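Side-chain contacts in adenosine deaminase 1 (Arthrobacter aurescens, PDB 3RYS), which probably catalyses the zinc-dependent hydrolytic deamination of adenine to hypoxanthine and ammonium, a step of purine salvage and nitrogen catabolism: residues A[19-24]-A[197-202]; A[64-69]-A[282-287]; A[207-212]-A[219-224]. All blocks are in the same frame, centred on the assembly; numbering follows the deposited sequence.

Contact 1: A[19-24]-A[197-202]; sequences HLHIEG and IAHAGE. With ZN (zinc ion), chain C; ADE (adenine), chain D.
His19 and His199 converge on one zinc ion through different first torsions: His19 holds CG opposite its backbone N (chi1 -174°), whereas His199 places CG beside its own N and opposite the carbonyl carbon (chi1 -78°). His21 makes the same choice as His199, and its CB already heads for the 197-202 segment. All three rings present NE2 to the metal, each 2.3 Å from the zinc. The shared ion explains why NE2 of His199 lies only 3.2 Å from NE2 of His19 with no hydrogen bond between them. The His19 and His199 rings meet obliquely, their planes 68° apart, while those of His21 and His199 meet rim to rim. On the far side of His19, ND1 is hydrogen-bonded to Thr245 OG1, a second-shell bond that, with the zinc at NE2, restrains the rotation of the ring. Adenine enters the coordination sphere through N6, 2.5 Å from the zinc, and its N7 sits over one face of the His21 ring, 3.1 Å from His21 NE2. Glu202, extended beyond CG, sets OE1 2.7 Å from N1 of the base, consistent with its predicted role as proton donor. With Asp280 completing the protein ligands, the His-X-His pair that follows strand 15-17 and the histidine on strand 195-200 form the mononuclear zinc centre of the adenosine deaminase family, set in a TIM-type barrel of the metallo-dependent hydrolase superfamily.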
loop_
_atom_site.group_PDB
_atom_site.type_symbol
_atom_site.label_atom_id
_atom_site.label_comp_id
_atom_site.label_asym_id
_atom_site.label_seq_id
_atom_site.Cartn_x
_atom_site.Cartn_y
_atom_site.Cartn_z
ATOM N N HIS A 19 3.536 -0.580 -0.750
ATOM C CA HIS A 19 2.340 0.241 -0.602
ATOM C C HIS A 19 1.107 -0.600 -0.923
ATOM O O HIS A 19 0.757 -0.787 -2.092
ATOM C CB HIS A 19 2.418 1.453 -1.535
ATOM C CG HIS A 19 1.306 2.438 -1.352
ATOM N ND1 HIS A 19 1.461 3.788 -1.594
ATOM C CD2 HIS A 19 0.024 2.274 -0.950
ATOM C CE1 HIS A 19 0.321 4.411 -1.356
ATOM N NE2 HIS A 19 -0.566 3.515 -0.959
ATOM N N LEU A 20 0.457 -1.113 0.116
ATOM C CA LEU A 20 -0.698 -1.980 -0.068
ATOM C C LEU A 20 -1.563 -2.084 1.177
ATOM O O LEU A 20 -1.081 -2.443 2.252
ATOM C CB LEU A 20 -0.261 -3.378 -0.489
ATOM C CG LEU A 20 -1.445 -4.342 -0.535
ATOM C CD1 LEU A 20 -1.489 -5.051 -1.872
ATOM C CD2 LEU A 20 -1.435 -5.329 0.636
ATOM N N HIS A 21 -2.847 -1.781 1.016
ATOM C CA HIS A 21 -3.805 -1.864 2.106
ATOM C C HIS A 21 -4.526 -3.205 2.074
ATOM O O HIS A 21 -5.149 -3.558 1.075
ATOM C CB HIS A 21 -4.811 -0.728 1.996
ATOM C CG HIS A 21 -4.177 0.620 1.889
ATOM N ND1 HIS A 21 -4.033 1.463 2.969
ATOM C CD2 HIS A 21 -3.643 1.271 0.830
ATOM C CE1 HIS A 21 -3.441 2.577 2.580
ATOM N NE2 HIS A 21 -3.192 2.485 1.287
ATOM N N ILE A 22 -4.436 -3.954 3.164
ATOM C CA ILE A 22 -5.016 -5.288 3.191
ATOM C C ILE A 22 -6.527 -5.255 2.962
ATOM O O ILE A 22 -7.084 -6.152 2.333
ATOM C CB ILE A 22 -4.656 -6.047 4.488
ATOM C CG1 ILE A 22 -4.742 -7.556 4.254
ATOM C CG2 ILE A 22 -5.534 -5.602 5.647
ATOM C CD1 ILE A 22 -3.880 -8.040 3.107
ATOM N N GLU A 23 -7.179 -4.202 3.452
ATOM C CA GLU A 23 -8.619 -4.025 3.271
ATOM C C GLU A 23 -8.976 -3.707 1.820
ATOM O O GLU A 23 -10.118 -3.902 1.399
ATOM C CB GLU A 23 -9.144 -2.909 4.179
ATOM C CG GLU A 23 -8.924 -3.130 5.672
ATOM C CD GLU A 23 -7.577 -2.619 6.163
ATOM O OE1 GLU A 23 -6.615 -2.577 5.371
ATOM O OE2 GLU A 23 -7.478 -2.257 7.353
ATOM N N GLY A 24 -7.999 -3.203 1.068
ATOM C CA GLY A 24 -8.195 -2.870 -0.332
ATOM C C GLY A 24 -7.973 -4.088 -1.204
ATOM O O GLY A 24 -8.057 -4.035 -2.432
ATOM N N ILE A 197 6.082 5.595 7.729
ATOM C CA ILE A 197 5.695 5.982 6.378
ATOM C C ILE A 197 4.417 6.816 6.437
ATOM O O ILE A 197 3.718 6.821 7.449
ATOM C CB ILE A 197 5.467 4.767 5.469
ATOM C CG1 ILE A 197 4.281 3.946 5.975
ATOM C CG2 ILE A 197 6.717 3.917 5.395
ATOM C CD1 ILE A 197 3.918 2.783 5.079
ATOM N N ALA A 198 4.115 7.526 5.356
ATOM C CA ALA A 198 2.914 8.348 5.318
ATOM C C ALA A 198 2.475 8.648 3.893
ATOM O O ALA A 198 3.303 8.872 3.010
ATOM C CB ALA A 198 3.135 9.645 6.087
ATOM N N HIS A 199 1.163 8.648 3.679
ATOM C CA HIS A 199 0.594 9.086 2.411
ATOM C C HIS A 199 0.798 10.583 2.248
ATOM O O HIS A 199 0.475 11.362 3.146
ATOM C CB HIS A 199 -0.895 8.757 2.349
ATOM C CG HIS A 199 -1.180 7.323 2.039
ATOM N ND1 HIS A 199 -0.640 6.284 2.765
ATOM C CD2 HIS A 199 -1.950 6.755 1.081
ATOM C CE1 HIS A 199 -1.065 5.136 2.268
ATOM N NE2 HIS A 199 -1.863 5.394 1.247
ATOM N N ALA A 200 1.343 10.981 1.105
ATOM C CA ALA A 200 1.566 12.394 0.820
ATOM C C ALA A 200 1.648 12.662 -0.680
ATOM O O ALA A 200 2.305 11.931 -1.420
ATOM C CB ALA A 200 2.830 12.889 1.522
ATOM N N GLY A 201 0.974 13.714 -1.125
ATOM C CA GLY A 201 1.065 14.132 -2.509
ATOM C C GLY A 201 0.179 13.339 -3.449
ATOM O O GLY A 201 0.402 13.323 -4.659
ATOM N N GLU A 202 -0.826 12.672 -2.895
ATOM C CA GLU A 202 -1.807 11.979 -3.714
ATOM C C GLU A 202 -2.804 13.005 -4.232
ATOM O O GLU A 202 -2.854 13.291 -5.429
ATOM C CB GLU A 202 -2.523 10.908 -2.898
ATOM C CG GLU A 202 -3.390 9.983 -3.719
ATOM C CD GLU A 202 -4.053 8.930 -2.870
ATOM O OE1 GLU A 202 -3.833 8.945 -1.643
ATOM O OE2 GLU A 202 -4.788 8.087 -3.420
HETATM ZN ZN ZN C . -2.731 4.062 -0.379
HETATM N N9 ADE D . -6.807 4.368 2.242
HETATM C C8 ADE D . -6.631 3.229 1.502
HETATM N N7 ADE D . -5.989 3.414 0.368
HETATM C C5 ADE D . -5.730 4.778 0.365
HETATM C C6 ADE D . -5.077 5.617 -0.564
HETATM N N6 ADE D . -4.554 5.169 -1.711
HETATM N N1 ADE D . -4.986 6.933 -0.265
HETATM C C2 ADE D . -5.515 7.373 0.886
HETATM N N3 ADE D . -6.151 6.685 1.838
HETATM C C4 ADE D . -6.226 5.382 1.511
#

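Contact 2: A[64-69]-A[282-287]. With ADE (adenine), chain D.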
loop_
_atom_site.group_PDB
_atom_site.type_symbol
_atom_site.label_atom_id
_atom_site.label_comp_id
_atom_site.label_asym_id
_atom_site.label_seq_id
_atom_site.Cartn_x
_atom_site.Cartn_y
_atom_site.Cartn_z
ATOM N N ASP A 64 -15.298 5.791 0.826
ATOM C CA ASP A 64 -16.652 5.462 1.260
ATOM C C ASP A 64 -16.984 3.989 1.029
ATOM O O ASP A 64 -17.498 3.314 1.921
ATOM C CB ASP A 64 -17.682 6.363 0.574
ATOM C CG ASP A 64 -17.633 7.791 1.084
ATOM O OD1 ASP A 64 -17.136 8.005 2.208
ATOM O OD2 ASP A 64 -18.086 8.700 0.357
ATOM N N LEU A 65 -16.687 3.491 -0.167
ATOM C CA LEU A 65 -16.909 2.083 -0.471
ATOM C C LEU A 65 -15.931 1.216 0.330
ATOM O O LEU A 65 -16.323 0.257 1.000
ATOM C CB LEU A 65 -16.760 1.831 -1.974
ATOM C CG LEU A 65 -17.099 0.422 -2.466
ATOM C CD1 LEU A 65 -18.575 0.148 -2.282
ATOM C CD2 LEU A 65 -16.695 0.247 -3.922
ATOM N N TYR A 66 -14.656 1.583 0.250
ATOM C CA TYR A 66 -13.567 0.933 0.974
ATOM C C TYR A 66 -13.904 0.662 2.442
ATOM O O TYR A 66 -13.673 -0.435 2.949
ATOM C CB TYR A 66 -12.331 1.824 0.857
ATOM C CG TYR A 66 -11.118 1.437 1.667
ATOM C CD1 TYR A 66 -10.792 2.129 2.826
ATOM C CD2 TYR A 66 -10.265 0.424 1.246
ATOM C CE1 TYR A 66 -9.667 1.810 3.560
ATOM C CE2 TYR A 66 -9.138 0.095 1.973
ATOM C CZ TYR A 66 -8.843 0.790 3.133
ATOM O OH TYR A 66 -7.722 0.475 3.870
ATOM N N TYR A 67 -14.460 1.663 3.116
ATOM C CA TYR A 67 -14.868 1.518 4.511
ATOM C C TYR A 67 -16.158 0.714 4.652
ATOM O O TYR A 67 -16.296 -0.097 5.570
ATOM C CB TYR A 67 -15.023 2.890 5.174
ATOM C CG TYR A 67 -13.713 3.610 5.341
ATOM C CD1 TYR A 67 -12.619 2.965 5.897
ATOM C CD2 TYR A 67 -13.562 4.927 4.935
ATOM C CE1 TYR A 67 -11.412 3.609 6.051
ATOM C CE2 TYR A 67 -12.355 5.584 5.083
ATOM C CZ TYR A 67 -11.283 4.918 5.641
ATOM O OH TYR A 67 -10.074 5.555 5.798
ATOM N N ALA A 68 -17.101 0.944 3.742
ATOM C CA ALA A 68 -18.375 0.240 3.777
ATOM C C ALA A 68 -18.153 -1.265 3.725
ATOM O O ALA A 68 -18.785 -2.024 4.463
ATOM C CB ALA A 68 -19.254 0.681 2.628
ATOM N N ASN A 69 -17.242 -1.687 2.854
ATOM C CA ASN A 69 -17.000 -3.107 2.633
ATOM C C ASN A 69 -16.387 -3.819 3.837
ATOM O O ASN A 69 -16.523 -5.039 3.982
ATOM C CB ASN A 69 -16.146 -3.319 1.385
ATOM C CG ASN A 69 -16.934 -3.118 0.105
ATOM O OD1 ASN A 69 -16.373 -3.109 -0.990
ATOM N ND2 ASN A 69 -18.246 -2.957 0.238
ATOM N N PRO A 282 -5.785 -3.299 -4.493
ATOM C CA PRO A 282 -5.858 -4.181 -5.667
ATOM C C PRO A 282 -7.267 -4.602 -6.089
ATOM O O PRO A 282 -7.518 -4.754 -7.283
ATOM C CB PRO A 282 -5.081 -5.425 -5.223
ATOM C CG PRO A 282 -4.267 -4.993 -4.074
ATOM C CD PRO A 282 -5.029 -3.918 -3.393
ATOM N N ALA A 283 -8.164 -4.813 -5.132
ATOM C CA ALA A 283 -9.496 -5.306 -5.460
ATOM C C ALA A 283 -10.442 -4.172 -5.860
ATOM O O ALA A 283 -11.579 -4.414 -6.255
ATOM C CB ALA A 283 -10.073 -6.114 -4.304
ATOM N N TYR A 284 -9.956 -2.937 -5.769
ATOM C CA TYR A 284 -10.764 -1.769 -6.103
ATOM C C TYR A 284 -10.325 -1.078 -7.400
ATOM O O TYR A 284 -11.115 -0.375 -8.036
ATOM C CB TYR A 284 -10.739 -0.758 -4.952
ATOM C CG TYR A 284 -11.530 -1.192 -3.746
ATOM C CD1 TYR A 284 -10.992 -2.081 -2.824
ATOM C CD2 TYR A 284 -12.814 -0.715 -3.527
ATOM C CE1 TYR A 284 -11.714 -2.486 -1.716
ATOM C CE2 TYR A 284 -13.542 -1.111 -2.425
ATOM C CZ TYR A 284 -12.988 -1.997 -1.522
ATOM O OH TYR A 284 -13.710 -2.393 -0.419
ATOM N N PHE A 285 -9.066 -1.271 -7.779
ATOM C CA PHE A 285 -8.512 -0.561 -8.922
ATOM C C PHE A 285 -8.214 -1.515 -10.078
ATOM O O PHE A 285 -7.517 -1.160 -11.031
ATOM C CB PHE A 285 -7.266 0.237 -8.514
ATOM C CG PHE A 285 -7.493 1.154 -7.342
ATOM C CD1 PHE A 285 -8.655 1.907 -7.247
ATOM C CD2 PHE A 285 -6.543 1.270 -6.339
ATOM C CE1 PHE A 285 -8.868 2.757 -6.168
ATOM C CE2 PHE A 285 -6.749 2.119 -5.255
ATOM C CZ PHE A 285 -7.914 2.862 -5.169
ATOM N N GLY A 286 -8.752 -2.728 -9.975
ATOM C CA GLY A 286 -8.719 -3.698 -11.057
ATOM C C GLY A 286 -7.361 -4.269 -11.418
ATOM O O GLY A 286 -7.054 -4.435 -12.600
ATOM N N GLY A 287 -6.545 -4.582 -10.418
ATOM C CA GLY A 287 -5.233 -5.134 -10.690
ATOM C C GLY A 287 -4.240 -5.107 -9.545
ATOM O O GLY A 287 -4.234 -4.197 -8.711
HETATM N N9 ADE D . -6.807 4.368 2.242
HETATM C C8 ADE D . -6.631 3.229 1.502
HETATM N N7 ADE D . -5.989 3.414 0.368
HETATM C C5 ADE D . -5.730 4.778 0.365
HETATM C C6 ADE D . -5.077 5.617 -0.564
HETATM N N6 ADE D . -4.554 5.169 -1.711
HETATM N N1 ADE D . -4.986 6.933 -0.265
HETATM C C2 ADE D . -5.515 7.373 0.886
HETATM N N3 ADE D . -6.151 6.685 1.838
HETATM C C4 ADE D . -6.226 5.382 1.511
#
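Tyr284 reaches across to the 64-69 helix and meets Leu65, Tyr66 and Asn69. Its CG stands beside the backbone N (chi1 -72°), which sends the ring outward from the loop with the hydroxyl leading. At the tip, OH donates a hydrogen bond to Asn69 OD1; although the two oxygens are 2.8 Å apart, the bond is weak. Asn69 keeps CG beside its N, which puts OD1 at that hydroxyl; the side chains come from opposite directions, with the amide and ring planes 32° apart. The other amide atom, ND2, makes a weak hydrogen bond with Tyr44 OH. Leu65, with CG opposite its backbone N, meets the rim of the same tyrosine: CD2 lies 3.7 Å from Tyr284 CE2, near the ring plane. Tyr66 also has CG opposite the backbone N (chi1 173°), a torsion that carries its ring off to the adenine and leaves its CA 3.6 Å from Tyr284 OH. Between the rings the approach is looser, Tyr66 CD2 to Tyr284 CE1 being 4.4 Å. The adenine points its C8 end at one face of the Tyr66 ring, offset toward the rim, C8 lying 3.7 Å from Tyr66 CZ; the two planes are nearly perpendicular. Tyr66 OH is hydrogen-bonded to Asp103 OD2. Phe62, one turn before Tyr66, adds an edge-to-face meeting with the Tyr284 ring. The contact joins helix 59-69 to the loop between strand 275-277 and helix 289-300.

Contact 3: A[207-212]-A[219-224]. With ADE (adenine), chain D.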
loop_
_atom_site.group_PDB
_atom_site.type_symbol
_atom_site.label_atom_id
_atom_site.label_comp_id
_atom_site.label_asym_id
_atom_site.label_seq_id
_atom_site.Cartn_x
_atom_site.Cartn_y
_atom_site.Cartn_z
ATOM N N SER A 207 3.512 20.460 -0.617
ATOM C CA SER A 207 3.813 20.954 0.731
ATOM C C SER A 207 3.675 19.839 1.752
ATOM O O SER A 207 4.445 19.764 2.709
ATOM C CB SER A 207 2.870 22.096 1.127
ATOM O OG SER A 207 2.609 22.969 0.041
ATOM N N TYR A 208 2.676 18.985 1.546
ATOM C CA TYR A 208 2.366 17.902 2.475
ATOM C C TYR A 208 3.491 16.883 2.513
ATOM O O TYR A 208 3.679 16.188 3.506
ATOM C CB TYR A 208 1.057 17.220 2.079
ATOM C CG TYR A 208 -0.184 17.928 2.571
ATOM C CD1 TYR A 208 -0.191 19.298 2.795
ATOM C CD2 TYR A 208 -1.361 17.226 2.793
ATOM C CE1 TYR A 208 -1.332 19.943 3.245
ATOM C CE2 TYR A 208 -2.503 17.860 3.240
ATOM C CZ TYR A 208 -2.485 19.217 3.465
ATOM O OH TYR A 208 -3.628 19.843 3.910
ATOM N N ILE A 209 4.263 16.800 1.466
ATOM C CA ILE A 209 5.367 15.911 1.399
ATOM C C ILE A 209 6.503 16.342 2.244
ATOM O O ILE A 209 7.111 15.559 2.892
ATOM C CB ILE A 209 5.798 15.714 -0.041
ATOM C CG1 ILE A 209 4.599 15.231 -0.835
ATOM C CG2 ILE A 209 6.969 14.774 -0.114
ATOM C CD1 ILE A 209 4.794 14.932 -2.204
ATOM N N THR A 210 6.790 17.612 2.216
ATOM C CA THR A 210 7.789 18.218 3.048
ATOM C C THR A 210 7.390 18.120 4.508
ATOM O O THR A 210 8.186 17.947 5.347
ATOM C CB THR A 210 7.984 19.678 2.605
ATOM O OG1 THR A 210 8.384 19.692 1.258
ATOM C CG2 THR A 210 8.998 20.347 3.371
ATOM N N GLU A 211 6.123 18.237 4.782
ATOM C CA GLU A 211 5.634 18.075 6.104
ATOM C C GLU A 211 5.843 16.675 6.641
ATOM O O GLU A 211 6.225 16.498 7.707
ATOM C CB GLU A 211 4.161 18.451 6.138
ATOM C CG GLU A 211 3.899 19.821 6.532
ATOM C CD GLU A 211 2.525 20.050 6.920
ATOM O OE1 GLU A 211 1.972 19.335 7.687
ATOM O OE2 GLU A 211 1.963 21.013 6.503
ATOM N N ALA A 212 5.558 15.684 5.862
ATOM C CA ALA A 212 5.732 14.282 6.213
ATOM C C ALA A 212 7.206 13.944 6.420
ATOM O O ALA A 212 7.549 13.128 7.272
ATOM C CB ALA A 212 5.117 13.382 5.146
ATOM N N GLU A 219 10.093 7.563 6.536
ATOM C CA GLU A 219 11.217 6.935 5.854
ATOM C C GLU A 219 10.929 6.673 4.384
ATOM O O GLU A 219 11.844 6.411 3.603
ATOM C CB GLU A 219 11.589 5.642 6.558
ATOM C CG GLU A 219 11.479 5.764 8.051
ATOM C CD GLU A 219 12.304 4.736 8.760
ATOM O OE1 GLU A 219 11.726 3.968 9.558
ATOM O OE2 GLU A 219 13.527 4.688 8.507
ATOM N N ARG A 220 9.657 6.728 4.014
ATOM C CA ARG A 220 9.292 6.762 2.601
ATOM C C ARG A 220 7.920 7.388 2.375
ATOM O O ARG A 220 7.046 7.317 3.235
ATOM C CB ARG A 220 9.418 5.383 1.928
ATOM C CG ARG A 220 8.855 4.205 2.698
ATOM C CD ARG A 220 8.977 2.910 1.884
ATOM N NE ARG A 220 7.964 1.938 2.280
ATOM C CZ ARG A 220 8.220 0.794 2.903
ATOM N NH1 ARG A 220 9.464 0.444 3.185
ATOM N NH2 ARG A 220 7.225 -0.016 3.227
ATOM N N ILE A 221 7.758 8.030 1.223
ATOM C CA ILE A 221 6.526 8.730 0.898
ATOM C C ILE A 221 5.604 7.832 0.085
ATOM O O ILE A 221 6.034 7.169 -0.864
ATOM C CB ILE A 221 6.804 10.022 0.101
ATOM C CG1 ILE A 221 7.530 11.050 0.975
ATOM C CG2 ILE A 221 5.510 10.605 -0.440
ATOM C CD1 ILE A 221 6.659 11.668 2.040
ATOM N N ASP A 222 4.333 7.810 0.462
ATOM C CA ASP A 222 3.360 6.988 -0.236
ATOM C C ASP A 222 2.582 7.816 -1.258
ATOM O O ASP A 222 1.982 8.839 -0.922
ATOM C CB ASP A 222 2.451 6.287 0.773
ATOM C CG ASP A 222 3.223 5.334 1.678
ATOM O OD1 ASP A 222 4.004 4.510 1.152
ATOM O OD2 ASP A 222 3.058 5.411 2.913
ATOM N N HIS A 223 2.621 7.360 -2.509
ATOM C CA HIS A 223 2.150 8.127 -3.663
ATOM C C HIS A 223 3.189 9.180 -4.078
ATOM O O HIS A 223 4.094 8.890 -4.860
ATOM C CB HIS A 223 0.775 8.760 -3.410
ATOM C CG HIS A 223 -0.346 7.767 -3.355
ATOM N ND1 HIS A 223 -0.698 6.981 -4.431
ATOM C CD2 HIS A 223 -1.200 7.437 -2.355
ATOM C CE1 HIS A 223 -1.712 6.203 -4.094
ATOM N NE2 HIS A 223 -2.039 6.463 -2.842
ATOM N N GLY A 224 3.054 10.394 -3.556
ATOM C CA GLY A 224 4.039 11.437 -3.782
ATOM C C GLY A 224 4.057 12.053 -5.171
ATOM O O GLY A 224 4.948 12.837 -5.489
HETATM N N9 ADE D . -6.807 4.368 2.242
HETATM C C8 ADE D . -6.631 3.229 1.502
HETATM N N7 ADE D . -5.989 3.414 0.368
HETATM C C5 ADE D . -5.730 4.778 0.365
HETATM C C6 ADE D . -5.077 5.617 -0.564
HETATM N N6 ADE D . -4.554 5.169 -1.711
HETATM N N1 ADE D . -4.986 6.933 -0.265
HETATM C C2 ADE D . -5.515 7.373 0.886
HETATM N N3 ADE D . -6.151 6.685 1.838
HETATM C C4 ADE D . -6.226 5.382 1.511
#
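Ile209 and Ile221 cross at about a right angle where helix 206-214 lies against strand 220-221. Ile209 can be followed outward from CB, which points from the helix toward the strand and divides into two branches. The short one, CG2, meets the end of Ile221, 3.8 Å from CD1 and 3.9 Å from CG1. The long branch leaves through CG1, which stands beside the backbone N (chi1 -56°) and acts as a spacer, since no atom of the 219-224 segment comes within 4.2 Å of it. An extended second torsion (chi2 -178°) then carries CD1 past Ile221 to the backbone of Gly224, where it lies 3.9 Å from both CA and the carbonyl O. Ile221 answers with a bent chain: its chi2 of -72° folds CD1 over, and this methyl also comes 3.9 Å from Ala212 CB, one turn further along the helix. Apart from that carbonyl O the meeting atoms are carbons, and no hydrogen bond crosses the interface. Gly224 has a positive phi, and its bare CA helps receive the Ile209 methyl.

Between Ile221 and Gly224 the chain turns a corner at Asp222, and the His223 ring leads away from the helix. Its NE2 lies 3.0 Å from N6 of adenine, which sits at the edge of the imidazole near its plane; the ring also meets those of His19 and His199. The helix packing on the strand belongs to the beta-alpha-beta unit of strand 195-200, helix 206-214 and strand 220-221, a repeating pattern of TIM-type barrels, in which residues following the strands supply the active site.

All three contacts are buried, but they differ in depth. Contact 1 lies about 4 Å from the centre of the chain, whereas contacts 2 and 3 have their centres about 13 and 14 Å from it. Contact 1 joins its segments through a metal, contact 2 combines apolar packing with one weak hydrogen bond, and contact 3 is almost entirely apolar, without hydrogen bonds. Contacts 1 and 3 share the sheet: Ala198 O and Asp222 N, 2.9 Å apart, probably form a hydrogen bond between neighbouring strands. Contacts 1 and 2 meet through their loops, at Gly24 and Ala283. Contacts 2 and 3 do not touch, yet each contributes one residue to the adenine pocket, to which contact 1 gives three.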